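Local coordinates for protein glycosyltransferase (Streptomyces viridochromogenes, PDB 2IUY) that probably transfers a sugar from a nucleotide-bound donor, as a retaining GT4-family glycosyltransferase in the biosynthesis of the antibiotic avilamycin A, at residues V147-Y152 against A314-W319; T256-A261 against E278-V283; E285-G290 against R299-G304. All blocks are in the same frame, centred on the assembly; numbering follows the deposited sequence.

Contact 1: V147-Y152 against A314-W319; sequences VDPARY and AAVRLW
V147 and W319 meet because V147 turns CG1 between its own backbone N and carbonyl carbon (chi1 73°), a branch placement that sends this methyl toward the last turn of helix 308-319. There it lies 4.0 Å from W319 O and 4.3 Å from W319 CB, while the CB of A315 lies a little farther off. The indole takes no part in this approach. With chi1 at -48° it swings away from the loop, lies with one face over CB of L318, and reaches S259 on helix 256-263. The polar element of the contact is a single backbone bond: V147 N donates to W319 O over 3.0 Å, with an N-H...O angle of 150° and the donor somewhat tilted from the carbonyl plane. W319 closes its helix by giving its N to A315 O (2.8 Å), so its carbonyl, at the helix end, is available to the loop. In the GT-B architecture of this enzyme, 147-152 belongs to the connection between the two Rossmann-like domains, running from the last strand of the N-terminal sheet to the first of the C-terminal one; the contact fastens this connection to the end of a C-terminal-domain helix. At the more exposed flank, P149 CG touches V316 CG2 at 3.9 Å, the two side chains crossing at about a right angle. Behind the proline, D148 makes an Asx turn, its OD1 accepting from A150 N at 3.1 Å from well above the carboxylate plane, which helps set the short 3-10 turn. The other oxygen of D148 lies close to D41 on helix 31-45, a pairing of like charges that may be eased by R151, whose NE forms a salt bridge with D41.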
loop_
_atom_site.group_PDB
_atom_site.type_symbol
_atom_site.label_atom_id
_atom_site.label_comp_id
_atom_site.label_asym_id
_atom_site.label_seq_id
_atom_site.Cartn_x
_atom_site.Cartn_y
_atom_site.Cartn_z
ATOM N N VAL A 147 -1.883 -8.396 -2.474
ATOM C CA VAL A 147 -3.174 -8.023 -2.923
ATOM C C VAL A 147 -4.033 -9.312 -3.010
ATOM O O VAL A 147 -3.578 -10.336 -3.515
ATOM C CB VAL A 147 -3.027 -7.185 -4.246
ATOM C CG1 VAL A 147 -2.638 -8.004 -5.497
ATOM C CG2 VAL A 147 -4.134 -6.285 -4.397
ATOM N N ASP A 148 -5.255 -9.256 -2.475
ATOM C CA ASP A 148 -6.227 -10.349 -2.599
ATOM C C ASP A 148 -7.176 -10.029 -3.758
ATOM O O ASP A 148 -8.033 -9.109 -3.650
ATOM C CB ASP A 148 -6.989 -10.485 -1.272
ATOM C CG ASP A 148 -8.053 -11.589 -1.281
ATOM O OD1 ASP A 148 -8.179 -12.367 -2.262
ATOM O OD2 ASP A 148 -8.773 -11.676 -0.258
ATOM N N PRO A 149 -7.061 -10.800 -4.853
ATOM C CA PRO A 149 -7.909 -10.552 -6.003
ATOM C C PRO A 149 -9.393 -10.535 -5.675
ATOM O O PRO A 149 -10.124 -9.786 -6.343
ATOM C CB PRO A 149 -7.573 -11.685 -6.983
ATOM C CG PRO A 149 -6.264 -12.291 -6.479
ATOM C CD PRO A 149 -6.106 -11.908 -5.051
ATOM N N ALA A 150 -9.836 -11.297 -4.665
ATOM C CA ALA A 150 -11.262 -11.322 -4.269
ATOM C C ALA A 150 -11.739 -9.953 -3.832
ATOM O O ALA A 150 -12.911 -9.667 -3.881
ATOM C CB ALA A 150 -11.545 -12.382 -3.138
ATOM N N ARG A 151 -10.836 -9.099 -3.382
ATOM C CA ARG A 151 -11.219 -7.759 -2.931
ATOM C C ARG A 151 -11.336 -6.778 -4.093
ATOM O O ARG A 151 -11.763 -5.637 -3.883
ATOM C CB ARG A 151 -10.225 -7.210 -1.895
ATOM C CG ARG A 151 -10.359 -7.844 -0.508
ATOM C CD ARG A 151 -9.854 -6.951 0.638
ATOM N NE ARG A 151 -9.908 -7.684 1.916
ATOM C CZ ARG A 151 -10.897 -7.663 2.824
ATOM N NH1 ARG A 151 -11.986 -6.927 2.657
ATOM N NH2 ARG A 151 -10.796 -8.414 3.928
ATOM N N TYR A 152 -10.911 -7.202 -5.286
ATOM C CA TYR A 152 -10.861 -6.321 -6.458
ATOM C C TYR A 152 -11.742 -6.851 -7.577
ATOM O O TYR A 152 -12.195 -8.019 -7.548
ATOM C CB TYR A 152 -9.404 -6.054 -6.923
ATOM C CG TYR A 152 -8.643 -5.388 -5.784
ATOM C CD1 TYR A 152 -8.630 -3.987 -5.624
ATOM C CD2 TYR A 152 -8.028 -6.171 -4.803
ATOM C CE1 TYR A 152 -7.986 -3.404 -4.519
ATOM C CE2 TYR A 152 -7.401 -5.595 -3.716
ATOM C CZ TYR A 152 -7.379 -4.236 -3.584
ATOM O OH TYR A 152 -6.733 -3.751 -2.476
ATOM N N ALA A 314 0.513 -11.071 -13.762
ATOM C CA ALA A 314 1.683 -10.566 -13.054
ATOM C C ALA A 314 1.407 -10.206 -11.595
ATOM O O ALA A 314 2.218 -10.546 -10.726
ATOM C CB ALA A 314 2.323 -9.342 -13.785
ATOM N N ALA A 315 0.288 -9.510 -11.326
ATOM C CA ALA A 315 -0.007 -9.104 -9.958
ATOM C C ALA A 315 -0.251 -10.301 -9.038
ATOM O O ALA A 315 0.171 -10.311 -7.896
ATOM C CB ALA A 315 -1.220 -8.135 -9.898
ATOM N N VAL A 316 -0.971 -11.306 -9.533
ATOM C CA VAL A 316 -1.253 -12.469 -8.702
ATOM C C VAL A 316 0.052 -13.262 -8.477
ATOM O O VAL A 316 0.365 -13.566 -7.310
ATOM C CB VAL A 316 -2.412 -13.355 -9.262
ATOM C CG1 VAL A 316 -2.632 -14.604 -8.361
ATOM C CG2 VAL A 316 -3.693 -12.569 -9.361
ATOM N N ARG A 317 0.808 -13.554 -9.557
ATOM C CA ARG A 317 2.093 -14.266 -9.445
ATOM C C ARG A 317 3.090 -13.635 -8.448
ATOM O O ARG A 317 3.739 -14.346 -7.699
ATOM C CB ARG A 317 2.819 -14.322 -10.803
ATOM C CG ARG A 317 2.475 -15.499 -11.711
ATOM C CD ARG A 317 3.567 -15.740 -12.738
ATOM N NE ARG A 317 4.130 -14.501 -13.227
ATOM C CZ ARG A 317 5.348 -14.045 -12.973
ATOM N NH1 ARG A 317 6.228 -14.752 -12.272
ATOM N NH2 ARG A 317 5.698 -12.878 -13.486
ATOM N N LEU A 318 3.230 -12.306 -8.474
ATOM C CA LEU A 318 4.226 -11.590 -7.646
ATOM C C LEU A 318 3.704 -11.133 -6.311
ATOM O O LEU A 318 4.451 -11.131 -5.301
ATOM C CB LEU A 318 4.770 -10.368 -8.406
ATOM C CG LEU A 318 5.482 -10.605 -9.745
ATOM C CD1 LEU A 318 5.701 -9.258 -10.485
ATOM C CD2 LEU A 318 6.826 -11.322 -9.525
ATOM N N TRP A 319 2.435 -10.696 -6.290
ATOM C CA TRP A 319 1.924 -10.029 -5.116
ATOM C C TRP A 319 0.697 -10.732 -4.549
ATOM O O TRP A 319 0.134 -10.239 -3.593
ATOM C CB TRP A 319 1.635 -8.526 -5.394
ATOM C CG TRP A 319 2.814 -7.854 -6.118
ATOM C CD1 TRP A 319 4.142 -7.933 -5.775
ATOM C CD2 TRP A 319 2.742 -7.030 -7.278
ATOM N NE1 TRP A 319 4.908 -7.205 -6.671
ATOM C CE2 TRP A 319 4.072 -6.653 -7.609
ATOM C CE3 TRP A 319 1.677 -6.571 -8.091
ATOM C CZ2 TRP A 319 4.377 -5.850 -8.723
ATOM C CZ3 TRP A 319 1.986 -5.757 -9.203
ATOM C CH2 TRP A 319 3.333 -5.413 -9.498
#

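Contact 2: T256-A261 against E278-V283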
loop_
_atom_site.group_PDB
_atom_site.type_symbol
_atom_site.label_atom_id
_atom_site.label_comp_id
_atom_site.label_asym_id
_atom_site.label_seq_id
_atom_site.Cartn_x
_atom_site.Cartn_y
_atom_site.Cartn_z
ATOM N N THR A 256 1.109 0.629 -2.696
ATOM C CA THR A 256 0.003 -0.299 -2.732
ATOM C C THR A 256 -0.843 -0.107 -4.018
ATOM O O THR A 256 -1.332 -1.068 -4.590
ATOM C CB THR A 256 -0.858 -0.098 -1.439
ATOM O OG1 THR A 256 -1.841 -1.166 -1.319
ATOM C CG2 THR A 256 -1.549 1.250 -1.475
ATOM N N VAL A 257 -0.959 1.135 -4.506
ATOM C CA VAL A 257 -1.804 1.407 -5.695
ATOM C C VAL A 257 -1.338 0.631 -6.928
ATOM O O VAL A 257 -2.136 0.349 -7.790
ATOM C CB VAL A 257 -1.881 2.940 -6.053
ATOM C CG1 VAL A 257 -0.589 3.427 -6.797
ATOM C CG2 VAL A 257 -3.171 3.251 -6.837
ATOM N N VAL A 258 -0.052 0.273 -6.984
ATOM C CA VAL A 258 0.489 -0.488 -8.120
ATOM C C VAL A 258 -0.148 -1.899 -8.208
ATOM O O VAL A 258 -0.645 -2.314 -9.278
ATOM C CB VAL A 258 2.053 -0.584 -8.080
ATOM C CG1 VAL A 258 2.622 -1.513 -9.231
ATOM C CG2 VAL A 258 2.702 0.786 -8.217
ATOM N N SER A 259 -0.119 -2.629 -7.085
ATOM C CA SER A 259 -0.684 -3.980 -7.030
ATOM C C SER A 259 -2.194 -3.939 -7.180
ATOM O O SER A 259 -2.790 -4.835 -7.794
ATOM C CB SER A 259 -0.249 -4.737 -5.740
ATOM O OG SER A 259 -0.667 -4.007 -4.599
ATOM N N GLU A 260 -2.808 -2.887 -6.633
ATOM C CA GLU A 260 -4.262 -2.651 -6.717
ATOM C C GLU A 260 -4.739 -2.402 -8.137
ATOM O O GLU A 260 -5.703 -3.016 -8.562
ATOM C CB GLU A 260 -4.695 -1.509 -5.792
ATOM C CG GLU A 260 -4.528 -1.982 -4.353
ATOM C CD GLU A 260 -5.129 -1.080 -3.330
ATOM O OE1 GLU A 260 -4.688 0.072 -3.244
ATOM O OE2 GLU A 260 -6.042 -1.552 -2.591
ATOM N N ALA A 261 -4.075 -1.497 -8.850
ATOM C CA ALA A 261 -4.405 -1.265 -10.243
ATOM C C ALA A 261 -4.276 -2.552 -11.032
ATOM O O ALA A 261 -5.193 -2.950 -11.707
ATOM C CB ALA A 261 -3.512 -0.113 -10.834
ATOM N N GLU A 278 11.098 -1.193 -9.044
ATOM C CA GLU A 278 11.081 -2.663 -8.849
ATOM C C GLU A 278 9.792 -3.306 -9.327
ATOM O O GLU A 278 9.805 -4.436 -9.847
ATOM C CB GLU A 278 11.322 -3.005 -7.355
ATOM C CG GLU A 278 12.805 -2.788 -6.879
ATOM C CD GLU A 278 12.938 -2.759 -5.345
ATOM O OE1 GLU A 278 12.510 -3.716 -4.682
ATOM O OE2 GLU A 278 13.431 -1.759 -4.797
ATOM N N ILE A 279 8.683 -2.578 -9.167
ATOM C CA ILE A 279 7.363 -3.163 -9.396
ATOM C C ILE A 279 6.622 -2.672 -10.609
ATOM O O ILE A 279 5.875 -3.431 -11.204
ATOM C CB ILE A 279 6.438 -3.092 -8.124
ATOM C CG1 ILE A 279 6.221 -1.634 -7.618
ATOM C CG2 ILE A 279 7.054 -3.895 -7.002
ATOM C CD1 ILE A 279 5.169 -1.610 -6.437
ATOM N N VAL A 280 6.824 -1.409 -10.970
ATOM C CA VAL A 280 6.142 -0.811 -12.131
ATOM C C VAL A 280 6.434 -1.523 -13.459
ATOM O O VAL A 280 5.486 -1.802 -14.198
ATOM C CB VAL A 280 6.349 0.713 -12.234
ATOM C CG1 VAL A 280 5.726 1.288 -13.537
ATOM C CG2 VAL A 280 5.716 1.392 -10.960
ATOM N N PRO A 281 7.714 -1.888 -13.723
ATOM C CA PRO A 281 8.011 -2.534 -15.016
ATOM C C PRO A 281 7.283 -3.876 -15.172
ATOM O O PRO A 281 7.005 -4.303 -16.289
ATOM C CB PRO A 281 9.529 -2.752 -14.974
ATOM C CG PRO A 281 10.029 -1.714 -13.967
ATOM C CD PRO A 281 8.940 -1.746 -12.916
ATOM N N SER A 282 6.933 -4.511 -14.070
ATOM C CA SER A 282 6.204 -5.782 -14.153
ATOM C C SER A 282 4.794 -5.608 -14.692
ATOM O O SER A 282 4.194 -6.569 -15.163
ATOM C CB SER A 282 6.126 -6.447 -12.773
ATOM O OG SER A 282 7.405 -6.788 -12.315
ATOM N N VAL A 283 4.246 -4.400 -14.571
ATOM C CA VAL A 283 2.849 -4.118 -14.924
ATOM C C VAL A 283 2.669 -2.813 -15.757
ATOM O O VAL A 283 1.595 -2.210 -15.794
ATOM C CB VAL A 283 1.968 -4.124 -13.638
ATOM C CG1 VAL A 283 2.037 -5.520 -12.925
ATOM C CG2 VAL A 283 2.375 -2.977 -12.665
#
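The carbonyl oxygen T256 O, in the segment that presents V258 to I279, V280 and V283, is gripped by two donors: S259 OG at 3.0 Å and E260 N at 3.1 Å. The serine hydroxyl is thus folded back onto its own backbone. V258 alone carries its segment's side of the contact, pointing its whole isopropyl group at the other segment. With CG1 anti to the backbone N (chi1 175°), its two methyls are shared out: CG1 meets V283 CG2 at 3.7 Å, and CG2 meets V280 CG2 at 4.1 Å. The end of I279 comes in over the fork, its CD1 lying 3.7 Å from V258 CB and almost equally near both methyls. Its chain gets there because CG1 sits between the backbone N and carbonyl carbon (chi1 58°) and then runs on extended. W319 of helix 308-319 packs against both I279 and V283. In segment 256-261, T256, V257 and E260 are UDP-binding residues, although no UDP is bound in this model; E260 fits the second glutamate of the E-X7-E motif known in GT4 enzymes and forms a salt bridge with R225, another UDP-binding residue. Across 256-261 and 278-283 no hydrogen bond or charge pair forms, so the nucleotide-binding segment is seated here by the shape and hydrophobicity of four aliphatic side chains.

Contact 3: E285-G290 against R299-G304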
loop_
_atom_site.group_PDB
_atom_site.type_symbol
_atom_site.label_atom_id
_atom_site.label_comp_id
_atom_site.label_asym_id
_atom_site.label_seq_id
_atom_site.Cartn_x
_atom_site.Cartn_y
_atom_site.Cartn_z
ATOM N N GLU A 285 5.243 0.716 -17.278
ATOM C CA GLU A 285 6.460 1.358 -17.731
ATOM C C GLU A 285 6.827 2.501 -16.793
ATOM O O GLU A 285 5.965 3.327 -16.395
ATOM C CB GLU A 285 6.239 1.918 -19.172
ATOM C CG GLU A 285 7.522 2.535 -19.821
ATOM C CD GLU A 285 7.341 2.934 -21.284
ATOM O OE1 GLU A 285 6.818 2.105 -22.072
ATOM O OE2 GLU A 285 7.755 4.063 -21.656
ATOM N N VAL A 286 8.127 2.589 -16.536
ATOM C CA VAL A 286 8.757 3.680 -15.803
ATOM C C VAL A 286 9.036 4.884 -16.725
ATOM O O VAL A 286 9.463 4.730 -17.874
ATOM C CB VAL A 286 10.039 3.190 -15.063
ATOM C CG1 VAL A 286 10.859 4.363 -14.469
ATOM C CG2 VAL A 286 9.647 2.241 -13.930
ATOM N N VAL A 287 8.744 6.069 -16.216
ATOM C CA VAL A 287 9.113 7.302 -16.887
ATOM C C VAL A 287 9.939 8.206 -15.952
ATOM O O VAL A 287 10.062 7.954 -14.734
ATOM C CB VAL A 287 7.863 8.025 -17.469
ATOM C CG1 VAL A 287 7.093 7.086 -18.465
ATOM C CG2 VAL A 287 6.899 8.531 -16.350
ATOM N N GLY A 288 10.505 9.257 -16.532
ATOM C CA GLY A 288 11.215 10.236 -15.779
ATOM C C GLY A 288 10.467 11.076 -14.762
ATOM O O GLY A 288 9.209 11.205 -14.776
ATOM N N TYR A 289 11.280 11.673 -13.892
ATOM C CA TYR A 289 10.851 12.688 -12.953
ATOM C C TYR A 289 10.486 13.994 -13.647
ATOM O O TYR A 289 10.850 14.214 -14.796
ATOM C CB TYR A 289 11.997 12.966 -11.989
ATOM C CG TYR A 289 12.204 11.912 -10.951
ATOM C CD1 TYR A 289 11.119 11.361 -10.254
ATOM C CD2 TYR A 289 13.486 11.465 -10.652
ATOM C CE1 TYR A 289 11.314 10.410 -9.274
ATOM C CE2 TYR A 289 13.691 10.473 -9.681
ATOM C CZ TYR A 289 12.605 9.969 -9.001
ATOM O OH TYR A 289 12.829 9.041 -8.038
ATOM N N GLY A 290 9.800 14.879 -12.928
ATOM C CA GLY A 290 9.439 16.200 -13.471
ATOM C C GLY A 290 8.181 16.162 -14.316
ATOM O O GLY A 290 7.476 15.152 -14.350
ATOM N N ARG A 299 2.470 9.464 -25.265
ATOM C CA ARG A 299 1.308 8.914 -25.900
ATOM C C ARG A 299 1.618 7.465 -26.329
ATOM O O ARG A 299 0.758 6.576 -26.211
ATOM C CB ARG A 299 0.938 9.872 -27.051
ATOM C CG ARG A 299 -0.227 9.548 -27.896
ATOM C CD ARG A 299 -0.427 10.627 -28.984
ATOM N NE ARG A 299 0.785 10.959 -29.777
ATOM C CZ ARG A 299 1.389 10.157 -30.676
ATOM N NH1 ARG A 299 0.932 8.924 -30.912
ATOM N NH2 ARG A 299 2.477 10.587 -31.329
ATOM N N ARG A 300 2.857 7.238 -26.759
ATOM C CA ARG A 300 3.365 5.909 -27.060
ATOM C C ARG A 300 3.622 5.024 -25.871
ATOM O O ARG A 300 3.355 3.823 -25.923
ATOM C CB ARG A 300 4.666 5.992 -27.832
ATOM C CG ARG A 300 4.559 6.838 -29.098
ATOM C CD ARG A 300 3.669 6.263 -30.154
ATOM N NE ARG A 300 4.025 6.847 -31.440
ATOM C CZ ARG A 300 4.884 6.321 -32.312
ATOM N NH1 ARG A 300 5.516 5.172 -32.063
ATOM N NH2 ARG A 300 5.102 6.960 -33.453
ATOM N N THR A 301 4.224 5.597 -24.840
ATOM C CA THR A 301 4.332 4.946 -23.531
ATOM C C THR A 301 2.950 4.439 -23.144
ATOM O O THR A 301 2.803 3.294 -22.787
ATOM C CB THR A 301 4.885 5.902 -22.441
ATOM O OG1 THR A 301 6.299 6.017 -22.599
ATOM C CG2 THR A 301 4.598 5.375 -21.017
ATOM N N LEU A 302 1.942 5.296 -23.240
ATOM C CA LEU A 302 0.593 4.917 -22.823
ATOM C C LEU A 302 -0.011 3.857 -23.707
ATOM O O LEU A 302 -0.577 2.868 -23.219
ATOM C CB LEU A 302 -0.330 6.128 -22.754
ATOM C CG LEU A 302 -1.643 5.933 -21.972
ATOM C CD1 LEU A 302 -1.382 5.999 -20.452
ATOM C CD2 LEU A 302 -2.689 6.949 -22.378
ATOM N N ALA A 303 0.112 4.036 -25.020
ATOM C CA ALA A 303 -0.500 3.094 -25.948
ATOM C C ALA A 303 0.231 1.724 -26.011
ATOM O O ALA A 303 -0.378 0.730 -26.407
ATOM C CB ALA A 303 -0.675 3.723 -27.339
ATOM N N GLY A 304 1.503 1.663 -25.605
ATOM C CA GLY A 304 2.220 0.381 -25.504
ATOM C C GLY A 304 2.086 -0.424 -24.193
ATOM O O GLY A 304 2.725 -1.498 -24.035
HETATM O O HOH W 1 4.456 1.194 -22.619
#
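E285 lies in strand 284-286, with extended backbone angles (phi/psi -146°/139°), and faces the last turns of helix 295-303, its CA lying 7.1 Å from that of T301. E285 and V287 both direct their side chains at the helix, whereas V286 between them points away, the alternation expected of extended chain. T301 is their common partner. Its hydroxyl, held anti to its own carbonyl carbon, donates from OG1 to E285 OE2 over a short 2.6 Å, meeting the carboxylate from above its plane (47° out of it). The glutamate chain is extended up to CD, which brings the carboxylate level with the threonine. Its second oxygen is used as well: a water donates to E285 OE1 at 2.6 Å and to T301 O at 2.7 Å, so side chain and backbone of one helix residue are both tied to one carboxylate. This double attachment should limit rotation of the acid group. Alongside the polar pair, the methyl T301 CG2 lies 4.0 Å from V287 CG1 and 3.7 Å from E285 CD. V287 and T301 also touch V269 on the adjacent strand 268-270. Strand 284-286 is an outermost strand of the six-stranded parallel sheet, and helix 295-303 packs over the face of the sheet beside this border strand, as in the Rossmann-like C-terminal domain of the GT-B fold.

Overall arrangement
From the N terminus, the chain completes the first parallel sheet before reaching 147-152, where contact 1 opens. It then builds the second sheet, and within this long loop the other two contacts open and close. Contact 2, between 256-261 and 278-283, closes a short loop that contains strand 268-270; contact 3 follows in series, joining the edge strand 284-286 to helix 295-303. Contact 1 closes last, on helix 308-319, and so encloses both. Contacts 1 and 2 touch at the end of helix 308-319, where L318 also packs on S282, while V280 and P281 pack on E285 and V286 to join contact 2 to contact 3. Contacts 1 and 3 lie about 24 Å apart between centres.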